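Local coordinates for heme oxygenase (mycobilin-producing) (Mycobacterium tuberculosis, PDB 4NL5), which catalyses the oxidative breakdown of heme to mycobilin with release of iron, probably drawing on an electron donor such as ascorbate, at residues I6-V11 and R50-T55. Numbering follows the deposited sequence.
Sequences INAIEV and RYFVVT. With HEM (protoporphyrin IX containing Fe), chain C; CYN (cyanide ion), chain D.
I9 and V53 meet on the heme side of two antiparallel strands, 6-10 and 51-55. Their side chains cross at a slant, I9 CD1 3.8 Å from V53 CG2. Both methyls also border the cyanide, I9 CD1 3.2 Å from its N. N7, paired with V53, holds CG anti to the backbone N (chi1 -153°), and its amide reaches the ligand. N7 ND2 donates a nearly straight bond (171°) to cyanide N at 2.8 Å. F23 of helix 16-25 packs on I9 and V53, completing the cyanide pocket. Four backbone hydrogen bonds tie N7 to V53 and I9 to Y51.

On the other face, I6 CG2 approaches the F52 ring obliquely in an off-centre CH-pi contact, 4.2 Å from the centroid. I6 and F52 also pack on F52 of the second subunit, so this side lies at the dimer interface. A8 CB rests on one face of the R50 guanidinium, while E48 salt-bridges R50 NH2. One water links R50 NH1, E10 OE2 and A8 O. The distal pocket of this dimeric α+β barrel thus offers a ligand on iron one polar grip, from N7, among apolar walls. Dioxygen on iron could be offered a similar bond.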
loop_
_atom_site.group_PDB
_atom_site.type_symbol
_atom_site.label_atom_id
_atom_site.label_comp_id
_atom_site.label_asym_id
_atom_site.label_seq_id
_atom_site.Cartn_x
_atom_site.Cartn_y
_atom_site.Cartn_z
ATOM N N ILE A 6 -2.939 -6.512 -1.673
ATOM C CA ILE A 6 -2.137 -6.493 -0.458
ATOM C C ILE A 6 -2.424 -7.733 0.360
ATOM O O ILE A 6 -3.556 -7.912 0.799
ATOM C CB ILE A 6 -2.452 -5.259 0.411
ATOM C CG1 ILE A 6 -2.258 -3.966 -0.388
ATOM C CG2 ILE A 6 -1.575 -5.260 1.666
ATOM C CD1 ILE A 6 -2.529 -2.710 0.430
ATOM N N ASN A 7 -1.409 -8.563 0.598
ATOM C CA ASN A 7 -1.556 -9.645 1.552
ATOM C C ASN A 7 -1.149 -9.121 2.913
ATOM O O ASN A 7 0.019 -8.777 3.136
ATOM C CB ASN A 7 -0.724 -10.863 1.161
ATOM C CG ASN A 7 -1.304 -12.157 1.700
ATOM O OD1 ASN A 7 -2.521 -12.320 1.749
ATOM N ND2 ASN A 7 -0.437 -13.090 2.086
ATOM N N ALA A 8 -2.123 -9.033 3.810
ATOM C CA ALA A 8 -1.864 -8.550 5.165
ATOM C C ALA A 8 -1.609 -9.732 6.080
ATOM O O ALA A 8 -2.530 -10.486 6.386
ATOM C CB ALA A 8 -3.026 -7.725 5.668
ATOM N N ILE A 9 -0.360 -9.877 6.514
ATOM C CA ILE A 9 0.097 -11.071 7.231
ATOM C C ILE A 9 0.169 -10.830 8.726
ATOM O O ILE A 9 0.743 -9.844 9.170
ATOM C CB ILE A 9 1.480 -11.498 6.742
ATOM C CG1 ILE A 9 1.431 -11.922 5.284
ATOM C CG2 ILE A 9 2.028 -12.644 7.592
ATOM C CD1 ILE A 9 2.797 -12.250 4.746
ATOM N N GLU A 10 -0.415 -11.733 9.500
ATOM C CA GLU A 10 -0.288 -11.700 10.941
ATOM C C GLU A 10 0.896 -12.569 11.353
ATOM O O GLU A 10 1.003 -13.719 10.936
ATOM C CB GLU A 10 -1.586 -12.175 11.603
ATOM C CG GLU A 10 -2.821 -11.414 11.125
ATOM C CD GLU A 10 -4.123 -12.158 11.362
ATOM O OE1 GLU A 10 -4.244 -12.848 12.401
ATOM O OE2 GLU A 10 -5.022 -12.059 10.498
ATOM N N VAL A 11 1.808 -12.019 12.141
ATOM C CA VAL A 11 2.912 -12.828 12.652
ATOM C C VAL A 11 3.028 -12.676 14.157
ATOM O O VAL A 11 2.668 -11.637 14.704
ATOM C CB VAL A 11 4.271 -12.461 11.993
ATOM C CG1 VAL A 11 4.215 -12.688 10.488
ATOM C CG2 VAL A 11 4.659 -11.038 12.304
ATOM N N ARG A 50 -0.010 -5.882 11.361
ATOM C CA ARG A 50 0.261 -6.831 10.299
ATOM C C ARG A 50 1.318 -6.305 9.346
ATOM O O ARG A 50 1.417 -5.096 9.121
ATOM C CB ARG A 50 -1.029 -7.142 9.519
ATOM C CG ARG A 50 -2.130 -7.780 10.362
ATOM C CD ARG A 50 -3.425 -7.914 9.567
ATOM N NE ARG A 50 -3.952 -6.602 9.186
ATOM C CZ ARG A 50 -5.077 -6.414 8.505
ATOM N NH1 ARG A 50 -5.794 -7.459 8.116
ATOM N NH2 ARG A 50 -5.484 -5.181 8.209
ATOM N N TYR A 51 2.100 -7.211 8.775
ATOM C CA TYR A 51 2.942 -6.863 7.639
ATOM C C TYR A 51 2.061 -6.685 6.409
ATOM O O TYR A 51 1.128 -7.449 6.202
ATOM C CB TYR A 51 4.004 -7.941 7.391
ATOM C CG TYR A 51 5.253 -7.802 8.233
ATOM C CD1 TYR A 51 6.443 -7.350 7.668
ATOM C CD2 TYR A 51 5.256 -8.138 9.584
ATOM C CE1 TYR A 51 7.594 -7.227 8.424
ATOM C CE2 TYR A 51 6.410 -8.011 10.354
ATOM C CZ TYR A 51 7.569 -7.563 9.764
ATOM O OH TYR A 51 8.705 -7.445 10.504
ATOM N N PHE A 52 2.329 -5.659 5.605
ATOM C CA PHE A 52 1.613 -5.513 4.341
ATOM C C PHE A 52 2.529 -5.909 3.190
ATOM O O PHE A 52 3.597 -5.310 2.996
ATOM C CB PHE A 52 1.122 -4.069 4.108
ATOM C CG PHE A 52 -0.176 -3.713 4.798
ATOM C CD1 PHE A 52 -0.708 -4.504 5.807
ATOM C CD2 PHE A 52 -0.869 -2.556 4.417
ATOM C CE1 PHE A 52 -1.905 -4.140 6.438
ATOM C CE2 PHE A 52 -2.058 -2.196 5.029
ATOM C CZ PHE A 52 -2.581 -2.995 6.049
ATOM N N VAL A 53 2.106 -6.908 2.423
ATOM C CA VAL A 53 2.821 -7.291 1.227
ATOM C C VAL A 53 2.087 -6.668 0.048
ATOM O O VAL A 53 1.051 -7.163 -0.370
ATOM C CB VAL A 53 2.904 -8.819 1.095
ATOM C CG1 VAL A 53 3.656 -9.206 -0.163
ATOM C CG2 VAL A 53 3.592 -9.402 2.346
ATOM N N VAL A 54 2.612 -5.554 -0.450
ATOM C CA VAL A 54 1.896 -4.746 -1.435
ATOM C C VAL A 54 2.315 -5.148 -2.834
ATOM O O VAL A 54 3.415 -4.824 -3.258
ATOM C CB VAL A 54 2.157 -3.226 -1.238
ATOM C CG1 VAL A 54 1.301 -2.400 -2.222
ATOM C CG2 VAL A 54 1.857 -2.804 0.193
ATOM N N THR A 55 1.444 -5.855 -3.557
ATOM C CA THR A 55 1.819 -6.342 -4.878
ATOM C C THR A 55 1.043 -5.597 -5.958
ATOM O O THR A 55 -0.123 -5.248 -5.779
ATOM C CB THR A 55 1.584 -7.869 -5.024
ATOM O OG1 THR A 55 0.189 -8.137 -5.098
ATOM C CG2 THR A 55 2.159 -8.612 -3.818
HETATM C CHA HEM C . 3.321 -16.204 3.169
HETATM C CHB HEM C . -0.245 -15.695 -0.060
HETATM C CHC HEM C . 2.583 -12.563 -2.438
HETATM C CHD HEM C . 6.360 -14.746 -0.337
HETATM C C1A HEM C . 2.083 -16.256 2.575
HETATM C C2A HEM C . 0.886 -16.828 3.157
HETATM C C3A HEM C . -0.101 -16.687 2.271
HETATM C C4A HEM C . 0.435 -16.040 1.090
HETATM C CMA HEM C . -1.564 -17.137 2.482
HETATM C CAA HEM C . 0.770 -17.461 4.568
HETATM C CBA HEM C . 0.958 -18.977 4.498
HETATM C CGA HEM C . 2.346 -19.353 4.032
HETATM O O1A HEM C . 2.477 -19.935 2.916
HETATM O O2A HEM C . 3.330 -19.079 4.772
HETATM C C1B HEM C . 0.163 -14.669 -0.889
HETATM C C2B HEM C . -0.692 -13.802 -1.688
HETATM C C3B HEM C . 0.106 -12.931 -2.351
HETATM C C4B HEM C . 1.472 -13.222 -1.977
HETATM C CMB HEM C . -2.230 -13.941 -1.714
HETATM C CAB HEM C . -0.210 -11.768 -3.324
HETATM C CBB HEM C . -1.367 -11.106 -3.336
HETATM C C1C HEM C . 3.864 -12.954 -2.131
HETATM C C2C HEM C . 5.066 -12.499 -2.800
HETATM C C3C HEM C . 6.114 -13.103 -2.202
HETATM C C4C HEM C . 5.592 -13.957 -1.159
HETATM C CMC HEM C . 5.061 -11.469 -3.962
HETATM C CAC HEM C . 7.639 -13.012 -2.473
HETATM C CBC HEM C . 8.200 -12.336 -3.479
HETATM C C1D HEM C . 5.924 -15.248 0.857
HETATM C C2D HEM C . 6.773 -15.662 1.946
HETATM C C3D HEM C . 5.815 -16.104 3.046
HETATM C C4D HEM C . 4.492 -15.918 2.511
HETATM C CMD HEM C . 8.316 -15.637 1.974
HETATM C CAD HEM C . 6.162 -16.653 4.447
HETATM C CBD HEM C . 6.515 -18.123 4.324
HETATM C CGD HEM C . 7.006 -18.651 5.653
HETATM O O1D HEM C . 7.572 -19.774 5.675
HETATM O O2D HEM C . 6.843 -17.954 6.687
HETATM N NA HEM C . 1.778 -15.779 1.309
HETATM N NB HEM C . 1.471 -14.280 -1.094
HETATM N NC HEM C . 4.212 -13.860 -1.135
HETATM N ND HEM C . 4.601 -15.404 1.232
HETATM FE FE HEM C . 3.024 -14.851 0.088
HETATM C C CYN D . 3.095 -12.919 0.887
HETATM N N CYN D . 2.306 -12.625 1.648
HETATM O O HOH W 1 -4.941 -10.400 8.357
#